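Local coordinates for protein UL144 (Macacine herpesvirus 1, PDB 6NYP) that probably binds the host immune receptor BTLA, as a herpesvirus-encoded member of the TNF receptor superfamily related to HVEM, at residues F[20-24]-F[45-51]; F[42-46]-F[67-72]. One frame throughout, in Å; residues are numbered along the deposited sequence.

Contact 1. Residues F[20-24]-F[45-51]; sequences QGYRV and VSGLYQC
Val-24 N donates to Leu-48 O at 2.9 Å, the one hydrogen bond that crosses between 20-24 and 45-51. It is nearly straight (168° at the hydrogen), with the donor tilted out of the carbonyl plane. The same oxygen also lies near Arg-23 CA in a weak, bent CA-H...O contact.

Three side chains make up the well-packed part. Val-24, which is buried, lies alongside Tyr-49, its CG1 3.6 Å from CE1 of the tyrosine, while Val-24 O meets the ring edge at CD1 (3.5 Å). Leu-48 CB covers part of one ring face. At the other end Val-45 fits its CG2 between two backbone carbonyls, 3.4 Å from Gln-20 O and equally near Tyr-22 O. Arg-23 CG is set between the backbone N and carbonyl carbon (chi1 83°), which lays the aliphatic chain over the backbone of Tyr-49, with CG 3.6 Å from Tyr-49 O. The guanidinium then presents its edge to Cys-51 SG, 3.5 Å from NH1.

The solvent side is looser. The side chains of Gln-20, at the Val-45 end, and of Gln-50 stand in exposed positions and reach nothing across the contact, and Tyr-22 turns away to pack on an apolar side chain of the other protein chain. A Cys-39 to Cys-51 disulfide closes the loop, whose docking on strand 22-26 fits the way successive cystine-closed modules stack along a TNF receptor ectodomain.

Contact 2. Residues F[42-46]-F[67-72]; sequences GTYVS and CTSTQN
Tyr-44 lays its ring against the backbone running into Asn-72, whose N sits 3.9 Å above the ring plane, over its centre. Asn-72 CB makes a CH-pi contact on that face, 4.0 Å from the centroid, and the side-chain amide is turned only 14° from the ring plane. Cys-67 SG approaches obliquely, 4.0 Å from CD1 of Tyr-44. With CG between the backbone N and carbonyl carbon (chi1 72°), the tyrosine ring faces the 67-72 loop, and its CB rests against Thr-68 O.

Next to the ring, Val-45 N donates to Ser-69 O at 2.8 Å, close to straight, though it comes from above the carbonyl plane and not along a lone pair. Tyr-44 CA adds a CA-H...O contact to the same oxygen.

Further out, these groups are set in place by other parts of the chain. Asn-72 OD1 is hydrogen-bonded to Thr-55 OG1, Cys-67 is tied to Cys-54 by a disulfide, and Tyr-44 pairs through its backbone with Thr-52 on the adjoining strand. A tyrosine lying between a disulfide and an asparagine held by Thr-55 fits the TNF receptor cysteine-rich domain, whose modules are held by cystines and a few side chains rather than by a large hydrophobic interior.

Both are surface contacts close to the centre of the chain, and only contact 1 includes a buried residue, Val-24. They share Val-45 and Ser-46: the valine side chain serves mainly 20-24, though CG2 also nears Ser-69, while its N bonds to 67-72. Each has a single cross-segment backbone hydrogen bond and a cystine sulfur among its contacts, but the chemistry differs. Contact 1 sets valine beside a tyrosine ring and an arginine beside a sulfur; contact 2 centres on one tyrosine face. In place, contact 1 ties strand 22-26 to the loop that follows strand 43-45, and contact 2 ties strand 43-45 to the loop before strand 74-76; they touch where Gly-21 packs on Ser-69.

Contact 1. Residues F[20-24]-F[45-51]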
ATOM      1  N   GLN F  20      -3.360  -6.356   5.528  1.00 88.54           N
ATOM      2  CA  GLN F  20      -4.008  -7.006   6.702  1.00 91.03           C
ATOM      3  C   GLN F  20      -3.000  -7.367   7.802  1.00 89.41           C
ATOM      4  O   GLN F  20      -3.257  -7.002   8.974  1.00 89.50           O
ATOM      5  CB  GLN F  20      -4.775  -8.244   6.234  1.00 95.73           C
ATOM      6  CG  GLN F  20      -6.034  -7.897   5.455  1.00 97.53           C
ATOM      7  CD  GLN F  20      -7.096  -8.951   5.635  1.00103.67           C
ATOM      8  OE1 GLN F  20      -6.867 -10.131   5.379  1.00109.87           O
ATOM      9  NE2 GLN F  20      -8.254  -8.521   6.110  1.00103.79           N
ATOM     10  N   GLY F  21      -1.906  -8.053   7.462  1.00 83.76           N
ATOM     11  CA  GLY F  21      -0.971  -8.617   8.460  1.00 84.83           C
ATOM     12  C   GLY F  21       0.077  -7.633   8.950  1.00 78.01           C
ATOM     13  O   GLY F  21       1.064  -8.090   9.532  1.00 77.22           O
ATOM     14  N   TYR F  22      -0.132  -6.331   8.744  1.00 74.43           N
ATOM     15  CA  TYR F  22       0.902  -5.280   8.919  1.00 74.59           C
ATOM     16  C   TYR F  22       0.399  -4.182   9.862  1.00 74.98           C
ATOM     17  O   TYR F  22      -0.814  -3.897   9.861  1.00 71.60           O
ATOM     18  CB  TYR F  22       1.266  -4.681   7.562  1.00 71.93           C
ATOM     19  CG  TYR F  22       1.930  -5.626   6.596  1.00 69.11           C
ATOM     20  CD1 TYR F  22       1.199  -6.550   5.869  1.00 71.42           C
ATOM     21  CD2 TYR F  22       3.294  -5.548   6.363  1.00 71.44           C
ATOM     22  CE1 TYR F  22       1.804  -7.387   4.945  1.00 72.97           C
ATOM     23  CE2 TYR F  22       3.919  -6.397   5.464  1.00 72.63           C
ATOM     24  CZ  TYR F  22       3.174  -7.320   4.751  1.00 72.71           C
ATOM     25  OH  TYR F  22       3.798  -8.152   3.869  1.00 78.94           O
ATOM     26  N   ARG F  23       1.317  -3.604  10.645  1.00 74.37           N
ATOM     27  CA  ARG F  23       1.088  -2.410  11.503  1.00 74.86           C
ATOM     28  C   ARG F  23       1.897  -1.239  10.925  1.00 72.71           C
ATOM     29  O   ARG F  23       2.942  -1.506  10.257  1.00 68.48           O
ATOM     30  CB  ARG F  23       1.516  -2.696  12.946  1.00 78.51           C
ATOM     31  CG  ARG F  23       3.011  -2.517  13.175  1.00 79.12           C
ATOM     32  CD  ARG F  23       3.703  -3.484  14.106  1.00 79.02           C
ATOM     33  NE  ARG F  23       5.106  -3.101  14.220  1.00 84.93           N
ATOM     34  CZ  ARG F  23       6.040  -3.758  14.902  1.00 85.19           C
ATOM     35  NH1 ARG F  23       5.733  -4.853  15.578  1.00 91.07           N
ATOM     36  NH2 ARG F  23       7.284  -3.308  14.915  1.00 80.50           N
ATOM     37  N   VAL F  24       1.451  -0.005  11.189  1.00 66.36           N
ATOM     38  CA  VAL F  24       2.145   1.248  10.765  1.00 68.86           C
ATOM     39  C   VAL F  24       3.431   1.401  11.593  1.00 69.17           C
ATOM     40  O   VAL F  24       3.334   1.491  12.835  1.00 72.93           O
ATOM     41  CB  VAL F  24       1.228   2.479  10.917  1.00 70.12           C
ATOM     42  CG1 VAL F  24       1.967   3.791  10.669  1.00 69.17           C
ATOM     43  CG2 VAL F  24      -0.006   2.385  10.035  1.00 67.91           C
ATOM     44  N   VAL F  45      -2.776  -7.717  14.460  1.00 79.28           N
ATOM     45  CA  VAL F  45      -2.790  -6.228  14.373  1.00 77.70           C
ATOM     46  C   VAL F  45      -3.918  -5.731  15.282  1.00 77.73           C
ATOM     47  O   VAL F  45      -5.092  -5.975  14.961  1.00 74.77           O
ATOM     48  CB  VAL F  45      -2.960  -5.737  12.923  1.00 79.30           C
ATOM     49  CG1 VAL F  45      -3.010  -4.218  12.854  1.00 83.34           C
ATOM     50  CG2 VAL F  45      -1.873  -6.274  12.008  1.00 76.04           C
ATOM     51  N   SER F  46      -3.556  -5.051  16.372  1.00 86.03           N
ATOM     52  CA  SER F  46      -4.440  -4.667  17.503  1.00 96.08           C
ATOM     53  C   SER F  46      -5.020  -3.265  17.283  1.00 95.27           C
ATOM     54  O   SER F  46      -6.248  -3.145  17.155  1.00101.13           O
ATOM     55  CB  SER F  46      -3.687  -4.774  18.803  1.00103.40           C
ATOM     56  OG  SER F  46      -4.500  -4.384  19.902  1.00110.62           O
ATOM     57  N   GLY F  47      -4.162  -2.245  17.238  1.00 93.91           N
ATOM     58  CA  GLY F  47      -4.516  -0.896  16.760  1.00 93.58           C
ATOM     59  C   GLY F  47      -3.984  -0.694  15.355  1.00 88.76           C
ATOM     60  O   GLY F  47      -3.857  -1.689  14.624  1.00 91.58           O
ATOM     61  N   LEU F  48      -3.664   0.548  14.993  1.00 81.53           N
ATOM     62  CA  LEU F  48      -2.922   0.866  13.743  1.00 81.03           C
ATOM     63  C   LEU F  48      -1.474   0.386  13.892  1.00 80.49           C
ATOM     64  O   LEU F  48      -0.883  -0.049  12.882  1.00 79.14           O
ATOM     65  CB  LEU F  48      -2.989   2.371  13.477  1.00 76.88           C
ATOM     66  CG  LEU F  48      -4.374   2.910  13.110  1.00 78.42           C
ATOM     67  CD1 LEU F  48      -4.419   4.428  13.211  1.00 81.61           C
ATOM     68  CD2 LEU F  48      -4.799   2.459  11.718  1.00 78.33           C
ATOM     69  N   TYR F  49      -0.932   0.431  15.115  1.00 82.17           N
ATOM     70  CA  TYR F  49       0.528   0.489  15.401  1.00 82.15           C
ATOM     71  C   TYR F  49       1.024  -0.720  16.220  1.00 86.28           C
ATOM     72  O   TYR F  49       2.262  -0.868  16.324  1.00 86.74           O
ATOM     73  CB  TYR F  49       0.852   1.778  16.165  1.00 75.16           C
ATOM     74  CG  TYR F  49       0.372   3.065  15.538  1.00 69.63           C
ATOM     75  CD1 TYR F  49       1.039   3.634  14.466  1.00 68.18           C
ATOM     76  CD2 TYR F  49      -0.736   3.736  16.038  1.00 66.87           C
ATOM     77  CE1 TYR F  49       0.600   4.814  13.884  1.00 69.14           C
ATOM     78  CE2 TYR F  49      -1.169   4.932  15.490  1.00 67.14           C
ATOM     79  CZ  TYR F  49      -0.507   5.468  14.400  1.00 68.68           C
ATOM     80  OH  TYR F  49      -0.947   6.634  13.839  1.00 72.47           O
ATOM     81  N   GLN F  50       0.136  -1.534  16.810  1.00 87.81           N
ATOM     82  CA  GLN F  50       0.514  -2.600  17.784  1.00 93.13           C
ATOM     83  C   GLN F  50       0.235  -3.995  17.199  1.00 86.43           C
ATOM     84  O   GLN F  50      -0.843  -4.183  16.618  1.00 84.60           O
ATOM     85  CB  GLN F  50      -0.247  -2.423  19.105  1.00 97.33           C
ATOM     86  CG  GLN F  50       0.529  -1.722  20.221  1.00103.65           C
ATOM     87  CD  GLN F  50       0.436  -0.214  20.205  1.00102.94           C
ATOM     88  OE1 GLN F  50      -0.538   0.385  19.746  1.00106.94           O
ATOM     89  NE2 GLN F  50       1.463   0.418  20.741  1.00 90.10           N
ATOM     90  N   CYS F  51       1.170  -4.932  17.379  1.00 84.95           N
ATOM     91  CA  CYS F  51       0.936  -6.402  17.291  1.00 88.30           C
ATOM     92  C   CYS F  51       0.716  -6.954  18.705  1.00 87.46           C
ATOM     93  O   CYS F  51       1.668  -6.890  19.512  1.00 85.69           O
ATOM     94  CB  CYS F  51       2.113  -7.153  16.672  1.00 90.51           C
ATOM     95  SG  CYS F  51       2.657  -6.514  15.067  1.00 97.64           S
TER

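Contact 2. Residues F[42-46]-F[67-72]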
ATOM      1  N   GLY F  42       1.606 -15.675  15.411  1.00 87.16           N
ATOM      2  CA  GLY F  42       1.149 -15.782  16.810  1.00 89.43           C
ATOM      3  C   GLY F  42       0.758 -14.433  17.392  1.00 93.28           C
ATOM      4  O   GLY F  42       0.519 -14.365  18.627  1.00 93.68           O
ATOM      5  N   THR F  43       0.721 -13.390  16.553  1.00 96.37           N
ATOM      6  CA  THR F  43       0.295 -12.010  16.909  1.00 91.29           C
ATOM      7  C   THR F  43      -0.772 -11.547  15.913  1.00 85.90           C
ATOM      8  O   THR F  43      -0.832 -12.109  14.803  1.00 87.14           O
ATOM      9  CB  THR F  43       1.481 -11.036  16.934  1.00 93.89           C
ATOM     10  OG1 THR F  43       1.834 -10.684  15.591  1.00 92.69           O
ATOM     11  CG2 THR F  43       2.675 -11.604  17.671  1.00 95.69           C
ATOM     12  N   TYR F  44      -1.583 -10.567  16.311  1.00 82.64           N
ATOM     13  CA  TYR F  44      -2.612  -9.928  15.452  1.00 78.65           C
ATOM     14  C   TYR F  44      -2.477  -8.406  15.559  1.00 79.08           C
ATOM     15  O   TYR F  44      -2.107  -7.891  16.630  1.00 79.28           O
ATOM     16  CB  TYR F  44      -4.011 -10.418  15.834  1.00 78.25           C
ATOM     17  CG  TYR F  44      -4.537  -9.901  17.151  1.00 79.86           C
ATOM     18  CD1 TYR F  44      -4.304 -10.580  18.339  1.00 78.12           C
ATOM     19  CD2 TYR F  44      -5.286  -8.734  17.208  1.00 78.86           C
ATOM     20  CE1 TYR F  44      -4.787 -10.104  19.549  1.00 77.67           C
ATOM     21  CE2 TYR F  44      -5.775  -8.244  18.410  1.00 81.70           C
ATOM     22  CZ  TYR F  44      -5.513  -8.924  19.587  1.00 81.47           C
ATOM     23  OH  TYR F  44      -6.004  -8.454  20.773  1.00 78.12           O
ATOM     24  N   VAL F  45      -2.776  -7.717  14.460  1.00 79.28           N
ATOM     25  CA  VAL F  45      -2.790  -6.228  14.373  1.00 77.70           C
ATOM     26  C   VAL F  45      -3.918  -5.731  15.282  1.00 77.73           C
ATOM     27  O   VAL F  45      -5.092  -5.975  14.961  1.00 74.77           O
ATOM     28  CB  VAL F  45      -2.960  -5.737  12.923  1.00 79.30           C
ATOM     29  CG1 VAL F  45      -3.010  -4.218  12.854  1.00 83.34           C
ATOM     30  CG2 VAL F  45      -1.873  -6.274  12.008  1.00 76.04           C
ATOM     31  N   SER F  46      -3.556  -5.051  16.372  1.00 86.03           N
ATOM     32  CA  SER F  46      -4.440  -4.667  17.503  1.00 96.08           C
ATOM     33  C   SER F  46      -5.020  -3.265  17.283  1.00 95.27           C
ATOM     34  O   SER F  46      -6.248  -3.145  17.155  1.00101.13           O
ATOM     35  CB  SER F  46      -3.687  -4.774  18.803  1.00103.40           C
ATOM     36  OG  SER F  46      -4.500  -4.384  19.902  1.00110.62           O
ATOM     37  N   CYS F  67      -7.259 -17.331  15.775  1.00 84.70           N
ATOM     38  CA  CYS F  67      -6.569 -16.019  15.670  1.00 84.73           C
ATOM     39  C   CYS F  67      -6.205 -15.757  14.208  1.00 83.98           C
ATOM     40  O   CYS F  67      -5.457 -16.564  13.638  1.00 85.01           O
ATOM     41  CB  CYS F  67      -5.306 -15.943  16.521  1.00 87.58           C
ATOM     42  SG  CYS F  67      -4.830 -14.234  16.901  1.00 99.94           S
ATOM     43  N   THR F  68      -6.741 -14.678  13.630  1.00 85.93           N
ATOM     44  CA  THR F  68      -6.358 -14.146  12.296  1.00 80.37           C
ATOM     45  C   THR F  68      -5.303 -13.056  12.504  1.00 75.05           C
ATOM     46  O   THR F  68      -4.973 -12.752  13.661  1.00 71.50           O
ATOM     47  CB  THR F  68      -7.574 -13.604  11.530  1.00 88.18           C
ATOM     48  OG1 THR F  68      -7.920 -12.342  12.101  1.00 90.25           O
ATOM     49  CG2 THR F  68      -8.772 -14.530  11.558  1.00 92.10           C
ATOM     50  N   SER F  69      -4.814 -12.473  11.414  1.00 74.76           N
ATOM     51  CA  SER F  69      -3.820 -11.372  11.418  1.00 72.33           C
ATOM     52  C   SER F  69      -4.481 -10.061  11.866  1.00 74.14           C
ATOM     53  O   SER F  69      -3.728  -9.115  12.168  1.00 76.61           O
ATOM     54  CB  SER F  69      -3.171 -11.232  10.062  1.00 73.33           C
ATOM     55  OG  SER F  69      -4.139 -10.958   9.055  1.00 72.74           O
ATOM     56  N   THR F  70      -5.820  -9.988  11.914  1.00 73.72           N
ATOM     57  CA  THR F  70      -6.572  -8.748  12.254  1.00 75.12           C
ATOM     58  C   THR F  70      -7.358  -8.891  13.564  1.00 75.40           C
ATOM     59  O   THR F  70      -7.626  -7.841  14.175  1.00 87.60           O
ATOM     60  CB  THR F  70      -7.532  -8.342  11.128  1.00 76.43           C
ATOM     61  OG1 THR F  70      -8.618  -9.266  11.152  1.00 74.05           O
ATOM     62  CG2 THR F  70      -6.876  -8.314   9.763  1.00 77.91           C
ATOM     63  N   GLN F  71      -7.754 -10.105  13.960  1.00 77.37           N
ATOM     64  CA  GLN F  71      -8.653 -10.326  15.131  1.00 82.24           C
ATOM     65  C   GLN F  71      -8.093 -11.421  16.051  1.00 83.80           C
ATOM     66  O   GLN F  71      -7.452 -12.373  15.543  1.00 75.66           O
ATOM     67  CB  GLN F  71     -10.092 -10.629  14.697  1.00 85.71           C
ATOM     68  CG  GLN F  71     -10.231 -11.242  13.309  1.00 91.62           C
ATOM     69  CD  GLN F  71     -11.648 -11.224  12.786  1.00 95.60           C
ATOM     70  OE1 GLN F  71     -12.488 -10.432  13.214  1.00 93.20           O
ATOM     71  NE2 GLN F  71     -11.919 -12.106  11.836  1.00103.42           N
ATOM     72  N   ASN F  72      -8.337 -11.265  17.361  1.00 79.33           N
ATOM     73  CA  ASN F  72      -7.919 -12.192  18.449  1.00 83.50           C
ATOM     74  C   ASN F  72      -8.738 -13.487  18.342  1.00 85.34           C
ATOM     75  O   ASN F  72      -9.764 -13.471  17.629  1.00 86.08           O
ATOM     76  CB  ASN F  72      -8.111 -11.539  19.824  1.00 85.08           C
ATOM     77  CG  ASN F  72      -7.384 -12.252  20.946  1.00 83.43           C
ATOM     78  OD1 ASN F  72      -6.570 -13.144  20.705  1.00 83.70           O
ATOM     79  ND2 ASN F  72      -7.686 -11.875  22.178  1.00 79.44           N
TER